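Local coordinates for uncharacterized protein (Bacillus thuringiensis serovar kurstaki, PDB 4XE7) that is a bacterial actin-like protein of the ParM family, which probably polymerises into cytoskeletal filaments that segregate plasmid DNA, at residues A[144-149]-A[189-194]. Sequence-based numbering, arbitrary orientation.
Sequences EEVSVP and IKITIN
Lys-190 has CG anti to its backbone N (chi1 179°), while Glu-145 carries CG anti to its carbonyl carbon (chi1 -73°), and the two side chains stand side by side, pointing the same way. Both chains run on extended beyond CG, and Glu-145 OE1 lies 3.7 Å from Lys-190 NZ, a long salt bridge, and about as near to the lysine's CD. On the other face, Val-146 and Ile-191 also run alongside each other, Val-146 CG2 lying 4.0 Å from Ile-191 CG1. Val-148 crosses Ile-191 at a slant, CG2 to CG2 at 3.7 Å, and its CB meets Ile-193 CG1. Between the two faces the strands run parallel, their short axes 15° apart, joined by four backbone hydrogen bonds. Glu-144 O accepts from Lys-190 N, Lys-190 O from Val-146 N, Val-146 O from Thr-192 N, and Thr-192 O from Val-148 N at 2.7 Å. Each acceptor also takes a CA-H...O contact, Thr-192 O from Ser-147 CA for example. Beyond the last backbone bond, water 1 links the two segments, accepting from Asn-194 N at 3.1 Å and hydrogen-bonded to Ser-147 OG. Strand 188-200 is flanked by 145-154 and, antiparallel, by 173-179, while the backbone of Ser-147 also bonds to Asn-9 and Leu-11. Helix 123-140 packs across the apolar face, Ala-138 against Val-146 and Ile-189, Met-134 against Val-148 and Ile-191, consistent with the actin-like fold of ParM proteins.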
ATOM      1  N   GLU A 144     -17.379  15.360  10.529  1.00 28.31           N
ATOM      2  CA  GLU A 144     -17.309  16.391   9.502  1.00 30.36           C
ATOM      3  C   GLU A 144     -16.343  17.513   9.872  1.00 26.70           C
ATOM      4  O   GLU A 144     -16.034  18.369   9.047  1.00 32.93           O
ATOM      5  CB  GLU A 144     -18.708  16.949   9.223  1.00 36.68           C
ATOM      6  CG  GLU A 144     -19.377  16.303   8.022  1.00 48.39           C
ATOM      7  CD  GLU A 144     -20.841  16.678   7.880  1.00 60.53           C
ATOM      8  OE1 GLU A 144     -21.557  15.994   7.113  1.00 62.68           O
ATOM      9  OE2 GLU A 144     -21.272  17.653   8.530  1.00 59.52           O
ATOM     10  N   GLU A 145     -15.868  17.508  11.112  1.00 29.36           N
ATOM     11  CA  GLU A 145     -14.787  18.397  11.532  1.00 35.05           C
ATOM     12  C   GLU A 145     -13.730  17.542  12.179  1.00 30.79           C
ATOM     13  O   GLU A 145     -14.018  16.818  13.124  1.00 33.34           O
ATOM     14  CB  GLU A 145     -15.247  19.468  12.531  1.00 35.24           C
ATOM     15  CG  GLU A 145     -16.087  20.594  11.968  1.00 53.78           C
ATOM     16  CD  GLU A 145     -16.316  21.704  12.986  1.00 64.92           C
ATOM     17  OE1 GLU A 145     -16.377  22.881  12.579  1.00 69.47           O
ATOM     18  OE2 GLU A 145     -16.437  21.402  14.194  1.00 69.84           O
ATOM     19  N   VAL A 146     -12.509  17.616  11.674  1.00 31.07           N
ATOM     20  CA  VAL A 146     -11.423  16.885  12.299  1.00 27.49           C
ATOM     21  C   VAL A 146     -10.182  17.733  12.436  1.00 29.60           C
ATOM     22  O   VAL A 146      -9.766  18.435  11.506  1.00 31.62           O
ATOM     23  CB  VAL A 146     -11.063  15.602  11.524  1.00 24.36           C
ATOM     24  CG1 VAL A 146     -12.153  14.542  11.718  1.00 23.92           C
ATOM     25  CG2 VAL A 146     -10.854  15.906  10.046  1.00 28.29           C
ATOM     26  N   SER A 147      -9.607  17.685  13.627  1.00 25.89           N
ATOM     27  CA  SER A 147      -8.227  18.081  13.807  1.00 31.23           C
ATOM     28  C   SER A 147      -7.368  16.909  13.343  1.00 25.36           C
ATOM     29  O   SER A 147      -7.612  15.773  13.738  1.00 28.39           O
ATOM     30  CB  SER A 147      -7.943  18.430  15.263  1.00 31.22           C
ATOM     31  OG  SER A 147      -6.556  18.562  15.469  1.00 38.46           O
ATOM     32  N   VAL A 148      -6.392  17.181  12.486  1.00 23.34           N
ATOM     33  CA  VAL A 148      -5.536  16.144  11.912  1.00 25.63           C
ATOM     34  C   VAL A 148      -4.056  16.398  12.228  1.00 29.24           C
ATOM     35  O   VAL A 148      -3.383  17.147  11.516  1.00 30.22           O
ATOM     36  CB  VAL A 148      -5.702  16.069  10.378  1.00 27.00           C
ATOM     37  CG1 VAL A 148      -4.783  15.001   9.780  1.00 29.92           C
ATOM     38  CG2 VAL A 148      -7.139  15.806  10.018  1.00 19.90           C
ATOM     39  N   PRO A 149      -3.541  15.783  13.304  1.00 33.17           N
ATOM     40  CA  PRO A 149      -2.097  15.915  13.536  1.00 28.42           C
ATOM     41  C   PRO A 149      -1.319  15.179  12.444  1.00 29.85           C
ATOM     42  O   PRO A 149      -1.490  13.967  12.270  1.00 28.75           O
ATOM     43  CB  PRO A 149      -1.887  15.274  14.908  1.00 23.18           C
ATOM     44  CG  PRO A 149      -3.042  14.318  15.068  1.00 33.63           C
ATOM     45  CD  PRO A 149      -4.206  14.939  14.313  1.00 31.58           C
ATOM     46  N   ILE A 189     -16.033  18.195   4.543  1.00 28.39           N
ATOM     47  CA  ILE A 189     -15.202  17.907   5.709  1.00 19.46           C
ATOM     48  C   ILE A 189     -14.240  19.059   6.000  1.00 29.12           C
ATOM     49  O   ILE A 189     -13.502  19.512   5.129  1.00 31.14           O
ATOM     50  CB  ILE A 189     -14.417  16.576   5.534  1.00 29.45           C
ATOM     51  CG1 ILE A 189     -15.328  15.371   5.819  1.00 41.22           C
ATOM     52  CG2 ILE A 189     -13.321  16.475   6.569  1.00 25.33           C
ATOM     53  CD1 ILE A 189     -16.333  15.044   4.767  1.00 45.94           C
ATOM     54  N   LYS A 190     -14.261  19.536   7.234  1.00 25.87           N
ATOM     55  CA  LYS A 190     -13.370  20.601   7.645  1.00 33.24           C
ATOM     56  C   LYS A 190     -12.148  20.039   8.366  1.00 28.34           C
ATOM     57  O   LYS A 190     -12.263  19.419   9.426  1.00 28.76           O
ATOM     58  CB  LYS A 190     -14.121  21.593   8.534  1.00 42.45           C
ATOM     59  CG  LYS A 190     -13.290  22.738   9.043  1.00 54.29           C
ATOM     60  CD  LYS A 190     -14.172  23.750   9.756  1.00 65.11           C
ATOM     61  CE  LYS A 190     -13.369  24.638  10.689  1.00 67.41           C
ATOM     62  NZ  LYS A 190     -14.235  25.678  11.310  1.00 68.73           N
ATOM     63  N   ILE A 191     -10.978  20.273   7.787  1.00 24.36           N
ATOM     64  CA  ILE A 191      -9.732  19.694   8.284  1.00 23.89           C
ATOM     65  C   ILE A 191      -8.847  20.773   8.860  1.00 22.97           C
ATOM     66  O   ILE A 191      -8.498  21.733   8.171  1.00 26.57           O
ATOM     67  CB  ILE A 191      -8.956  18.960   7.157  1.00 28.02           C
ATOM     68  CG1 ILE A 191      -9.749  17.751   6.656  1.00 27.20           C
ATOM     69  CG2 ILE A 191      -7.524  18.584   7.610  1.00 22.77           C
ATOM     70  CD1 ILE A 191      -9.306  17.250   5.268  1.00 24.88           C
ATOM     71  N   THR A 192      -8.479  20.619  10.120  1.00 25.23           N
ATOM     72  CA  THR A 192      -7.546  21.544  10.720  1.00 27.66           C
ATOM     73  C   THR A 192      -6.265  20.825  11.111  1.00 27.68           C
ATOM     74  O   THR A 192      -6.286  19.842  11.842  1.00 32.02           O
ATOM     75  CB  THR A 192      -8.155  22.226  11.951  1.00 30.56           C
ATOM     76  OG1 THR A 192      -9.417  22.798  11.593  1.00 33.22           O
ATOM     77  CG2 THR A 192      -7.224  23.317  12.479  1.00 30.33           C
ATOM     78  N   ILE A 193      -5.148  21.320  10.603  1.00 25.84           N
ATOM     79  CA  ILE A 193      -3.850  20.783  10.959  1.00 30.55           C
ATOM     80  C   ILE A 193      -3.107  21.838  11.758  1.00 33.20           C
ATOM     81  O   ILE A 193      -2.809  22.914  11.238  1.00 32.70           O
ATOM     82  CB  ILE A 193      -3.040  20.394   9.712  1.00 29.96           C
ATOM     83  CG1 ILE A 193      -3.874  19.479   8.803  1.00 27.43           C
ATOM     84  CG2 ILE A 193      -1.721  19.754  10.120  1.00 24.75           C
ATOM     85  CD1 ILE A 193      -3.213  19.173   7.467  1.00 28.58           C
ATOM     86  N   ASN A 194      -2.820  21.522  13.016  1.00 32.46           N
ATOM     87  CA  ASN A 194      -2.182  22.458  13.943  1.00 31.49           C
ATOM     88  C   ASN A 194      -0.741  22.111  14.264  1.00 32.75           C
ATOM     89  O   ASN A 194       0.045  22.966  14.672  1.00 30.10           O
ATOM     90  CB  ASN A 194      -2.978  22.511  15.244  1.00 39.88           C
ATOM     91  CG  ASN A 194      -4.388  22.989  15.032  1.00 51.49           C
ATOM     92  OD1 ASN A 194      -4.609  24.065  14.472  1.00 52.58           O
ATOM     93  ND2 ASN A 194      -5.360  22.181  15.455  1.00 62.23           N
TER
HETATM   94  O   HOH W   1      -3.649  18.802  14.329  1.00 39.96           O